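Local coordinates for outer membrane protein TP0453 (Treponema pallidum, PDB 3K8G) that alters membrane permeability at acidic pH and might be involved in ligand transport, with a large hydrophobic cavity that opens when amphipathic helices move, at residues Y24-I38 with I47-G59. Numbering follows the deposited sequence.
Sequences YFPVAGNENLISRII and IKKIVDRTTAVYG
Phe25 and Val57 form the hydrogen-bonded pair of two antiparallel strands, 24-26 and 56-59, whose directions differ by 173°, with Phe25 N to Val57 O at 2.9 Å and a return bond from Val57 N to Phe25 O. Beyond the last bridge, Val27 N still bonds Thr55 O, and a water spans Ala28 N and the same oxygen, which therefore receives two donors.

On one face of the strand pair Tyr24 and Tyr58 run side by side in the same direction. Tyr24 CD1 lies over a face of the Tyr58 ring, 3.5 Å from Tyr58 CE1, yet the planes meet at 49°, an oblique aromatic pair; Ala56 CB touches Tyr24 CE1 at 3.8 Å. Helix 147-153 covers Tyr24, and its Cys153 O bonds Tyr58 OH.

The other face carries Val57 and leads toward the helices. Val27 CG2 stands 4.2 Å from Val57 CG2 and also meets Thr54 CG2, while its CG1, anti to the backbone N (chi1 175°), turns to Val51 CG1. The two methyls of Val51 are shared out: CG1 meets Ile34 CG2 at 3.8 Å, whereas CG2 presses on Ile38 CD1 at 3.5 Å, tighter than ordinary carbon contact. Ile38 CD1 also reaches Ile47 CG2, 3.8 Å away, so this methyl bridges two residues one helical turn apart.

Segments 31-38 and 47-52, with axes 10.8 Å apart, thus form an antiparallel helical hairpin connecting neighbouring strands of the U-shaped β-half-barrel; helices 31-41 and 45-52, which correspond to the assigned amphipathic helices 2 and 3, are among those that move away from helices 169-176 and 215-225 when the hydrophobic cavity opens.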
loop_
_atom_site.group_PDB
_atom_site.type_symbol
_atom_site.label_atom_id
_atom_site.label_comp_id
_atom_site.label_asym_id
_atom_site.label_seq_id
_atom_site.Cartn_x
_atom_site.Cartn_y
_atom_site.Cartn_z
ATOM N N TYR A 24 -3.592 -2.124 0.292
ATOM C CA TYR A 24 -4.757 -1.876 -0.511
ATOM C C TYR A 24 -5.505 -0.662 0.081
ATOM O O TYR A 24 -5.828 -0.650 1.272
ATOM C CB TYR A 24 -5.646 -3.132 -0.515
ATOM C CG TYR A 24 -7.013 -2.855 -1.063
ATOM C CD1 TYR A 24 -7.226 -2.722 -2.425
ATOM C CD2 TYR A 24 -8.103 -2.722 -0.197
ATOM C CE1 TYR A 24 -8.538 -2.443 -2.931
ATOM C CE2 TYR A 24 -9.409 -2.434 -0.680
ATOM C CZ TYR A 24 -9.610 -2.322 -2.035
ATOM O OH TYR A 24 -10.893 -2.058 -2.476
ATOM N N PHE A 25 -5.773 0.345 -0.758
ATOM C CA PHE A 25 -6.508 1.548 -0.327
ATOM C C PHE A 25 -7.731 1.760 -1.235
ATOM O O PHE A 25 -7.552 2.127 -2.387
ATOM C CB PHE A 25 -5.656 2.799 -0.545
ATOM C CG PHE A 25 -4.376 2.859 0.265
ATOM C CD1 PHE A 25 -4.310 3.621 1.427
ATOM C CD2 PHE A 25 -3.220 2.245 -0.191
ATOM C CE1 PHE A 25 -3.136 3.716 2.167
ATOM C CE2 PHE A 25 -2.036 2.332 0.544
ATOM C CZ PHE A 25 -1.992 3.060 1.715
ATOM N N PRO A 26 -8.959 1.580 -0.714
ATOM C CA PRO A 26 -10.101 2.167 -1.432
ATOM C C PRO A 26 -9.942 3.692 -1.408
ATOM O O PRO A 26 -9.671 4.247 -0.363
ATOM C CB PRO A 26 -11.328 1.715 -0.618
ATOM C CG PRO A 26 -10.811 0.931 0.577
ATOM C CD PRO A 26 -9.316 0.967 0.583
ATOM N N VAL A 27 -10.041 4.366 -2.546
ATOM C CA VAL A 27 -9.793 5.820 -2.538
ATOM C C VAL A 27 -10.904 6.579 -1.778
ATOM O O VAL A 27 -10.603 7.477 -1.014
ATOM C CB VAL A 27 -9.562 6.380 -3.949
ATOM C CG1 VAL A 27 -9.419 7.913 -3.943
ATOM C CG2 VAL A 27 -8.291 5.711 -4.561
ATOM N N ALA A 28 -12.163 6.197 -1.983
ATOM C CA ALA A 28 -13.307 6.845 -1.262
ATOM C C ALA A 28 -13.206 6.656 0.251
ATOM O O ALA A 28 -13.084 5.523 0.752
ATOM C CB ALA A 28 -14.638 6.342 -1.784
ATOM N N GLY A 29 -13.211 7.779 0.970
ATOM C CA GLY A 29 -13.071 7.785 2.429
ATOM C C GLY A 29 -11.637 7.885 2.920
ATOM O O GLY A 29 -11.393 8.115 4.124
ATOM N N ASN A 30 -10.685 7.731 1.996
ATOM C CA ASN A 30 -9.263 7.786 2.337
ATOM C C ASN A 30 -8.441 8.838 1.612
ATOM O O ASN A 30 -7.201 8.755 1.555
ATOM C CB ASN A 30 -8.630 6.399 2.171
ATOM C CG ASN A 30 -9.321 5.358 3.010
ATOM O OD1 ASN A 30 -9.316 5.449 4.216
ATOM N ND2 ASN A 30 -9.940 4.382 2.375
ATOM N N GLU A 31 -9.132 9.859 1.105
ATOM C CA GLU A 31 -8.520 10.888 0.275
ATOM C C GLU A 31 -7.390 11.655 0.942
ATOM O O GLU A 31 -6.326 11.843 0.339
ATOM C CB GLU A 31 -9.610 11.865 -0.256
ATOM C CG GLU A 31 -10.674 11.183 -1.128
ATOM C CD GLU A 31 -11.899 10.688 -0.356
ATOM O OE1 GLU A 31 -11.872 10.591 0.889
ATOM O OE2 GLU A 31 -12.920 10.396 -1.003
ATOM N N ASN A 32 -7.609 12.092 2.180
ATOM C CA ASN A 32 -6.603 12.852 2.921
ATOM C C ASN A 32 -5.352 12.008 3.179
ATOM O O ASN A 32 -4.225 12.448 2.941
ATOM C CB ASN A 32 -7.169 13.359 4.250
ATOM C CG ASN A 32 -6.106 14.049 5.131
ATOM O OD1 ASN A 32 -5.781 13.575 6.235
ATOM N ND2 ASN A 32 -5.565 15.170 4.647
ATOM N N LEU A 33 -5.555 10.793 3.679
ATOM C CA LEU A 33 -4.424 9.898 3.926
ATOM C C LEU A 33 -3.550 9.703 2.669
ATOM O O LEU A 33 -2.329 9.825 2.721
ATOM C CB LEU A 33 -4.917 8.536 4.425
ATOM C CG LEU A 33 -3.810 7.487 4.567
ATOM C CD1 LEU A 33 -2.936 7.915 5.731
ATOM C CD2 LEU A 33 -4.402 6.092 4.789
ATOM N N ILE A 34 -4.185 9.390 1.547
ATOM C CA ILE A 34 -3.439 9.118 0.310
ATOM C C ILE A 34 -2.725 10.394 -0.151
ATOM O O ILE A 34 -1.574 10.345 -0.569
ATOM C CB ILE A 34 -4.351 8.570 -0.803
ATOM C CG1 ILE A 34 -4.906 7.199 -0.409
ATOM C CG2 ILE A 34 -3.563 8.452 -2.123
ATOM C CD1 ILE A 34 -6.192 6.809 -1.133
ATOM N N SER A 35 -3.413 11.537 -0.063
ATOM C CA SER A 35 -2.789 12.815 -0.390
ATOM C C SER A 35 -1.527 13.033 0.415
ATOM O O SER A 35 -0.511 13.409 -0.151
ATOM C CB SER A 35 -3.761 13.987 -0.179
ATOM O OG SER A 35 -4.701 14.009 -1.240
ATOM N N ARG A 36 -1.592 12.803 1.729
ATOM C CA ARG A 36 -0.433 13.003 2.606
ATOM C C ARG A 36 0.730 12.079 2.261
ATOM O O ARG A 36 1.893 12.496 2.273
ATOM C CB ARG A 36 -0.804 12.772 4.068
ATOM C CG ARG A 36 -1.693 13.822 4.666
ATOM C CD ARG A 36 -2.014 13.469 6.124
ATOM N NE ARG A 36 -2.726 14.567 6.780
ATOM C CZ ARG A 36 -2.138 15.572 7.425
ATOM N NH1 ARG A 36 -0.814 15.627 7.527
ATOM N NH2 ARG A 36 -2.883 16.523 7.979
ATOM N N ILE A 37 0.431 10.816 1.983
ATOM C CA ILE A 37 1.498 9.896 1.584
ATOM C C ILE A 37 2.166 10.379 0.307
ATOM O O ILE A 37 3.392 10.450 0.235
ATOM C CB ILE A 37 0.983 8.461 1.410
ATOM C CG1 ILE A 37 0.497 7.922 2.749
ATOM C CG2 ILE A 37 2.100 7.545 0.821
ATOM C CD1 ILE A 37 -0.365 6.694 2.622
ATOM N N ILE A 38 1.359 10.753 -0.685
ATOM C CA ILE A 38 1.910 11.238 -1.951
ATOM C C ILE A 38 2.813 12.453 -1.735
ATOM O O ILE A 38 3.946 12.485 -2.235
ATOM C CB ILE A 38 0.801 11.550 -2.961
ATOM C CG1 ILE A 38 0.187 10.244 -3.469
ATOM C CG2 ILE A 38 1.314 12.478 -4.113
ATOM C CD1 ILE A 38 -1.042 10.468 -4.312
ATOM N N ILE A 47 0.279 12.842 -10.322
ATOM C CA ILE A 47 -0.055 11.712 -9.406
ATOM C C ILE A 47 -1.357 11.986 -8.659
ATOM O O ILE A 47 -2.247 11.130 -8.619
ATOM C CB ILE A 47 1.096 11.387 -8.428
ATOM C CG1 ILE A 47 2.425 11.222 -9.178
ATOM C CG2 ILE A 47 0.803 10.098 -7.612
ATOM C CD1 ILE A 47 2.527 9.963 -10.083
ATOM N N LYS A 48 -1.496 13.200 -8.110
ATOM C CA LYS A 48 -2.745 13.597 -7.451
ATOM C C LYS A 48 -3.899 13.535 -8.437
ATOM O O LYS A 48 -4.965 13.010 -8.119
ATOM C CB LYS A 48 -2.634 15.000 -6.810
ATOM C CG LYS A 48 -1.923 15.003 -5.463
ATOM C CD LYS A 48 -2.322 16.192 -4.593
ATOM C CE LYS A 48 -1.613 16.129 -3.234
ATOM N NZ LYS A 48 -2.139 17.143 -2.260
ATOM N N LYS A 49 -3.679 14.043 -9.653
ATOM C CA LYS A 49 -4.714 13.997 -10.680
ATOM C C LYS A 49 -5.160 12.564 -10.977
ATOM O O LYS A 49 -6.366 12.301 -11.131
ATOM C CB LYS A 49 -4.259 14.725 -11.955
ATOM C CG LYS A 49 -4.320 16.264 -11.809
ATOM C CD LYS A 49 -3.726 16.974 -13.036
ATOM C CE LYS A 49 -3.844 18.495 -12.933
ATOM N NZ LYS A 49 -3.063 19.010 -11.779
ATOM N N ILE A 50 -4.198 11.644 -11.053
ATOM C CA ILE A 50 -4.513 10.223 -11.285
ATOM C C ILE A 50 -5.351 9.662 -10.132
ATOM O O ILE A 50 -6.375 8.974 -10.366
ATOM C CB ILE A 50 -3.232 9.376 -11.553
ATOM C CG1 ILE A 50 -2.577 9.819 -12.881
ATOM C CG2 ILE A 50 -3.557 7.853 -11.607
ATOM C CD1 ILE A 50 -1.205 9.246 -13.126
ATOM N N VAL A 51 -4.933 9.974 -8.904
ATOM C CA VAL A 51 -5.641 9.493 -7.701
ATOM C C VAL A 51 -7.082 9.968 -7.688
ATOM O O VAL A 51 -7.972 9.190 -7.355
ATOM C CB VAL A 51 -4.915 9.840 -6.370
ATOM C CG1 VAL A 51 -5.623 9.208 -5.178
ATOM C CG2 VAL A 51 -3.551 9.285 -6.389
ATOM N N ASP A 52 -7.317 11.228 -8.089
ATOM C CA ASP A 52 -8.679 11.785 -8.150
ATOM C C ASP A 52 -9.610 11.063 -9.128
ATOM O O ASP A 52 -10.832 11.182 -9.025
ATOM C CB ASP A 52 -8.647 13.304 -8.418
ATOM C CG ASP A 52 -7.967 14.083 -7.280
ATOM O OD1 ASP A 52 -7.560 15.240 -7.490
ATOM O OD2 ASP A 52 -7.827 13.533 -6.166
ATOM N N ARG A 53 -9.033 10.282 -10.037
ATOM C CA ARG A 53 -9.803 9.447 -10.972
ATOM C C ARG A 53 -9.727 7.918 -10.678
ATOM O O ARG A 53 -10.121 7.104 -11.513
ATOM C CB ARG A 53 -9.319 9.715 -12.402
ATOM C CG ARG A 53 -9.572 11.173 -12.877
ATOM C CD ARG A 53 -9.504 11.282 -14.386
ATOM N NE ARG A 53 -10.680 10.668 -14.998
ATOM C CZ ARG A 53 -11.785 11.318 -15.357
ATOM N NH1 ARG A 53 -11.890 12.636 -15.189
ATOM N NH2 ARG A 53 -12.787 10.637 -15.890
ATOM N N THR A 54 -9.240 7.554 -9.494
ATOM C CA THR A 54 -8.973 6.150 -9.125
ATOM C C THR A 54 -9.976 5.672 -8.073
ATOM O O THR A 54 -10.271 6.415 -7.141
ATOM C CB THR A 54 -7.546 6.045 -8.600
ATOM O OG1 THR A 54 -6.658 6.494 -9.621
ATOM C CG2 THR A 54 -7.153 4.584 -8.189
ATOM N N THR A 55 -10.518 4.460 -8.231
ATOM C CA THR A 55 -11.417 3.922 -7.210
ATOM C C THR A 55 -10.648 3.106 -6.156
ATOM O O THR A 55 -11.038 3.105 -4.976
ATOM C CB THR A 55 -12.583 3.075 -7.797
ATOM O OG1 THR A 55 -12.046 2.025 -8.592
ATOM C CG2 THR A 55 -13.488 3.935 -8.711
ATOM N N ALA A 56 -9.560 2.436 -6.574
ATOM C CA ALA A 56 -8.795 1.591 -5.649
ATOM C C ALA A 56 -7.332 1.488 -6.073
ATOM O O ALA A 56 -7.026 1.455 -7.268
ATOM C CB ALA A 56 -9.413 0.183 -5.571
ATOM N N VAL A 57 -6.443 1.472 -5.081
ATOM C CA VAL A 57 -5.007 1.369 -5.319
ATOM C C VAL A 57 -4.483 0.074 -4.625
ATOM O O VAL A 57 -4.740 -0.144 -3.443
ATOM C CB VAL A 57 -4.256 2.606 -4.743
ATOM C CG1 VAL A 57 -2.717 2.430 -4.847
ATOM C CG2 VAL A 57 -4.652 3.917 -5.495
ATOM N N TYR A 58 -3.728 -0.733 -5.363
ATOM C CA TYR A 58 -3.078 -1.948 -4.850
ATOM C C TYR A 58 -1.588 -1.663 -4.869
ATOM O O TYR A 58 -1.078 -1.117 -5.855
ATOM C CB TYR A 58 -3.378 -3.119 -5.790
ATOM C CG TYR A 58 -4.839 -3.380 -5.963
ATOM C CD1 TYR A 58 -5.470 -4.383 -5.225
ATOM C CD2 TYR A 58 -5.610 -2.614 -6.845
ATOM C CE1 TYR A 58 -6.832 -4.639 -5.370
ATOM C CE2 TYR A 58 -6.989 -2.855 -6.986
ATOM C CZ TYR A 58 -7.585 -3.869 -6.240
ATOM O OH TYR A 58 -8.938 -4.130 -6.373
ATOM N N GLY A 59 -0.875 -1.979 -3.786
ATOM C CA GLY A 59 0.522 -1.618 -3.756
ATOM C C GLY A 59 1.383 -2.744 -3.193
ATOM O O GLY A 59 0.924 -3.552 -2.407
HETATM O O HOH W 1 -13.176 4.058 -3.697
#